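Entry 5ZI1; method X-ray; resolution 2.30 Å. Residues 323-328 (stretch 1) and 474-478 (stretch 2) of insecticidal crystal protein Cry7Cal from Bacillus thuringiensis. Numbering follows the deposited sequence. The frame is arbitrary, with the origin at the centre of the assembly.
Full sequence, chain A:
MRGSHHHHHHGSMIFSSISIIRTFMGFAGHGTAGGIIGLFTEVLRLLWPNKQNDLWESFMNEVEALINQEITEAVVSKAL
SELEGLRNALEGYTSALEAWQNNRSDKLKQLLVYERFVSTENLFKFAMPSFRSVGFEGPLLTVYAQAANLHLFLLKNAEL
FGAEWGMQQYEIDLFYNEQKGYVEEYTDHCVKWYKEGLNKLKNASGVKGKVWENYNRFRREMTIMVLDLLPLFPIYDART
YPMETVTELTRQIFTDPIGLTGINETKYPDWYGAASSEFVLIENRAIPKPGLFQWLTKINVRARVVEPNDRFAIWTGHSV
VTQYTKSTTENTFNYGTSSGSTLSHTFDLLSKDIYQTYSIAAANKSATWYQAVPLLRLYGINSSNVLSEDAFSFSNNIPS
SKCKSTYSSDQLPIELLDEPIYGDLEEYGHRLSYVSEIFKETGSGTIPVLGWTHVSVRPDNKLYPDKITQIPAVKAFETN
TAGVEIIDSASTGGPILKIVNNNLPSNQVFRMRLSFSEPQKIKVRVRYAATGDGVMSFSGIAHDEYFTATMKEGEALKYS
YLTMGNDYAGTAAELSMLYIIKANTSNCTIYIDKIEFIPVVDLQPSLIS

Stretch 1 (323-328) QYTKST
Stretch 2 474-478: VKAFE

Residues 323-328 and 474-478 of one Cry7Cal chain, segments at least 150 residues apart in sequence wherever they touch, together bury 276 Å². Stretch 1 leaves a strand that begins earlier in the chain and folds into a type II beta turn from Tyr324 to Ser327, with phi/psi of -68/130 at Thr325 and 51/32 at Lys326. The turn is closed by a weak hydrogen bond from Ser327 N to Tyr324 O (3.4 Å). Stretch 2 ends a 3-10 segment at Val474 and Lys475 (both near -70/-10), then opens through Ala476 (-55/171) and Phe477 (-122/-6) to an extended Glu478 (-156/146). The register is set by Tyr324 and Phe477, whose CA atoms lie 5.1 Å apart. These two form the apolar pair: the CA-to-CB bond of Tyr324 (chi1 m, chi2 -46°) points toward stretch 2, and its CB meets Phe477 CB at 3.7 Å. The CA-to-CB bond of Phe477 (chi1 p, chi2 88°) points sideways and its ring end leads away. Beside the apolar pair, Phe477 CB makes a carbon-carbon contact with Ser327 CB at 3.8 Å, and the base of the ring also comes within reach of Ser327 CB and Thr325 O, obliquely. Other contacts set side chains against backbone: Tyr324 CD2 approaches Phe477 O at 3.2 Å, obliquely to the ring; Thr325 O lies 3.5 Å from Phe477 CB. Thr325 (chi1 m) is buried, its CA-to-CB bond toward stretch 2, and brings CB to 3.3 Å from Lys475 O. Ala476 turns its CB away and meets stretch 1 through its backbone, with Ala476 O 4.3 Å from Tyr324 CB. Lys475, with all four chi angles m, curls so that its CE lies 3.4 Å from Thr325 OG1; its NZ and that OG1 are hydrogen-bonded elsewhere in the structure. No direct hydrogen bond joins the stretches. Instead, one water donates to two carbonyls that cannot bond to each other, Thr325 O at 3.1 Å and Lys475 O at 3.0 Å, bridging the backbones. The CA-to-CB bond of Lys326 (chi1 m) points sideways and its end leads away.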

ATOM      1  N   GLN A 323       4.461  -5.722  18.091  1.00 48.30           N
ATOM      2  CA  GLN A 323       3.725  -6.968  18.248  1.00 42.58           C
ATOM      3  C   GLN A 323       3.080  -7.360  16.920  1.00 52.63           C
ATOM      4  O   GLN A 323       2.619  -6.492  16.167  1.00 51.40           O
ATOM      5  CB  GLN A 323       2.641  -6.830  19.312  1.00 44.30           C
ATOM      6  CG  GLN A 323       3.191  -6.618  20.717  1.00 52.34           C
ATOM      7  CD  GLN A 323       2.136  -6.191  21.716  1.00 53.46           C
ATOM      8  OE1 GLN A 323       0.932  -6.335  21.474  1.00 58.03           O
ATOM      9  NE2 GLN A 323       2.579  -5.663  22.853  1.00 54.44           N
ATOM     10  N   TYR A 324       3.024  -8.671  16.645  1.00 49.50           N
ATOM     11  CA  TYR A 324       2.249  -9.185  15.523  1.00 50.37           C
ATOM     12  C   TYR A 324       0.760  -9.027  15.813  1.00 50.23           C
ATOM     13  O   TYR A 324       0.359  -8.635  16.904  1.00 51.74           O
ATOM     14  CB  TYR A 324       2.589 -10.647  15.254  1.00 44.96           C
ATOM     15  CG  TYR A 324       4.026 -10.843  14.819  1.00 50.74           C
ATOM     16  CD1 TYR A 324       4.597 -10.026  13.845  1.00 45.62           C
ATOM     17  CD2 TYR A 324       4.811 -11.848  15.375  1.00 50.77           C
ATOM     18  CE1 TYR A 324       5.903 -10.206  13.443  1.00 46.16           C
ATOM     19  CE2 TYR A 324       6.126 -12.034  14.979  1.00 40.84           C
ATOM     20  CZ  TYR A 324       6.661 -11.211  14.012  1.00 47.16           C
ATOM     21  OH  TYR A 324       7.965 -11.396  13.614  1.00 52.34           O
ATOM     22  N   THR A 325      -0.068  -9.319  14.817  1.00 47.13           N
ATOM     23  CA  THR A 325      -1.503  -9.103  14.970  1.00 48.95           C
ATOM     24  C   THR A 325      -2.088 -10.080  15.989  1.00 53.97           C
ATOM     25  O   THR A 325      -1.833 -11.286  15.914  1.00 43.95           O
ATOM     26  CB  THR A 325      -2.214  -9.272  13.631  1.00 47.30           C
ATOM     27  OG1 THR A 325      -1.590  -8.441  12.625  1.00 46.66           O
ATOM     28  CG2 THR A 325      -3.663  -8.892  13.784  1.00 42.15           C
ATOM     29  N   LYS A 326      -2.859  -9.551  16.961  1.00 52.24           N
ATOM     30  CA  LYS A 326      -3.512 -10.361  18.008  1.00 51.53           C
ATOM     31  C   LYS A 326      -2.540 -11.311  18.706  1.00 51.43           C
ATOM     32  O   LYS A 326      -2.906 -12.416  19.112  1.00 58.41           O
ATOM     33  CB  LYS A 326      -4.709 -11.147  17.453  1.00 51.17           C
ATOM     34  CG  LYS A 326      -5.945 -10.284  17.203  1.00 51.37           C
ATOM     35  CD  LYS A 326      -7.233 -11.072  17.382  1.00 63.45           C
ATOM     36  CE  LYS A 326      -7.729 -11.060  18.828  1.00 68.10           C
ATOM     37  NZ  LYS A 326      -8.918 -11.966  19.016  1.00 71.68           N
ATOM     38  N   SER A 327      -1.289 -10.900  18.827  1.00 49.52           N
ATOM     39  CA  SER A 327      -0.301 -11.564  19.659  1.00 52.07           C
ATOM     40  C   SER A 327       0.252 -10.521  20.625  1.00 58.05           C
ATOM     41  O   SER A 327       0.246  -9.322  20.320  1.00 58.56           O
ATOM     42  CB  SER A 327       0.813 -12.186  18.805  1.00 49.88           C
ATOM     43  OG  SER A 327       1.863 -12.700  19.602  1.00 58.16           O
ATOM     44  N   THR A 328       0.692 -10.969  21.809  1.00 58.71           N
ATOM     45  CA  THR A 328       1.311 -10.067  22.781  1.00 60.37           C
ATOM     46  C   THR A 328       2.824 -10.212  22.845  1.00 60.46           C
ATOM     47  O   THR A 328       3.481  -9.366  23.467  1.00 64.82           O
ATOM     48  CB  THR A 328       0.757 -10.282  24.208  1.00 63.80           C
ATOM     49  OG1 THR A 328       1.120 -11.588  24.679  1.00 60.23           O
ATOM     50  CG2 THR A 328      -0.766 -10.079  24.279  1.00 52.52           C
ATOM     51  N   VAL A 474      -0.003 -12.227   5.727  1.00 39.59           N
ATOM     52  CA  VAL A 474       0.925 -11.605   6.660  1.00 49.63           C
ATOM     53  C   VAL A 474       0.235 -11.079   7.913  1.00 44.53           C
ATOM     54  O   VAL A 474       0.925 -10.750   8.876  1.00 47.16           O
ATOM     55  CB  VAL A 474       1.751 -10.492   5.978  1.00 45.69           C
ATOM     56  CG1 VAL A 474       2.634 -11.096   4.910  1.00 44.05           C
ATOM     57  CG2 VAL A 474       0.859  -9.433   5.382  1.00 43.72           C
ATOM     58  N   LYS A 475      -1.107 -11.036   7.950  1.00 47.85           N
ATOM     59  CA  LYS A 475      -1.814 -10.739   9.198  1.00 45.25           C
ATOM     60  C   LYS A 475      -1.705 -11.867  10.224  1.00 47.70           C
ATOM     61  O   LYS A 475      -2.168 -11.691  11.357  1.00 47.46           O
ATOM     62  CB  LYS A 475      -3.290 -10.429   8.937  1.00 42.32           C
ATOM     63  CG  LYS A 475      -3.557  -9.161   8.104  1.00 41.00           C
ATOM     64  CD  LYS A 475      -3.036  -7.900   8.809  1.00 48.13           C
ATOM     65  CE  LYS A 475      -3.783  -7.602  10.119  1.00 44.48           C
ATOM     66  NZ  LYS A 475      -5.178  -7.065   9.919  1.00 42.34           N
ATOM     67  N   ALA A 476      -1.101 -13.001   9.864  1.00 51.86           N
ATOM     68  CA  ALA A 476      -0.727 -14.036  10.821  1.00 47.81           C
ATOM     69  C   ALA A 476       0.153 -13.459  11.934  1.00 51.34           C
ATOM     70  O   ALA A 476       0.613 -12.313  11.874  1.00 47.64           O
ATOM     71  CB  ALA A 476       0.029 -15.163  10.123  1.00 41.24           C
ATOM     72  N   PHE A 477       0.400 -14.287  12.965  1.00 52.58           N
ATOM     73  CA  PHE A 477       1.335 -13.937  14.028  1.00 51.24           C
ATOM     74  C   PHE A 477       2.464 -14.940  14.198  1.00 52.36           C
ATOM     75  O   PHE A 477       3.379 -14.686  14.993  1.00 52.25           O
ATOM     76  CB  PHE A 477       0.608 -13.765  15.374  1.00 50.91           C
ATOM     77  CG  PHE A 477       0.149 -15.055  15.996  1.00 54.14           C
ATOM     78  CD1 PHE A 477       0.986 -15.775  16.838  1.00 53.38           C
ATOM     79  CD2 PHE A 477      -1.125 -15.539  15.746  1.00 53.01           C
ATOM     80  CE1 PHE A 477       0.568 -16.958  17.403  1.00 56.34           C
ATOM     81  CE2 PHE A 477      -1.550 -16.720  16.310  1.00 53.69           C
ATOM     82  CZ  PHE A 477      -0.702 -17.433  17.138  1.00 57.78           C
ATOM     83  N   GLU A 478       2.435 -16.057  13.478  1.00 52.26           N
ATOM     84  CA  GLU A 478       3.515 -17.029  13.533  1.00 56.25           C
ATOM     85  C   GLU A 478       3.518 -17.850  12.246  1.00 55.07           C
ATOM     86  O   GLU A 478       2.466 -18.110  11.655  1.00 51.63           O
ATOM     87  CB  GLU A 478       3.373 -17.938  14.752  1.00 57.41           C
ATOM     88  CG  GLU A 478       4.506 -18.940  14.938  1.00 62.48           C
ATOM     89  CD  GLU A 478       4.392 -19.692  16.262  1.00 73.10           C
ATOM     90  OE1 GLU A 478       4.094 -19.044  17.292  1.00 77.09           O
ATOM     91  OE2 GLU A 478       4.588 -20.931  16.271  1.00 77.98           O
TER
HETATM   92  O   HOH W   1      -3.328 -13.009  13.786  1.00 45.77           O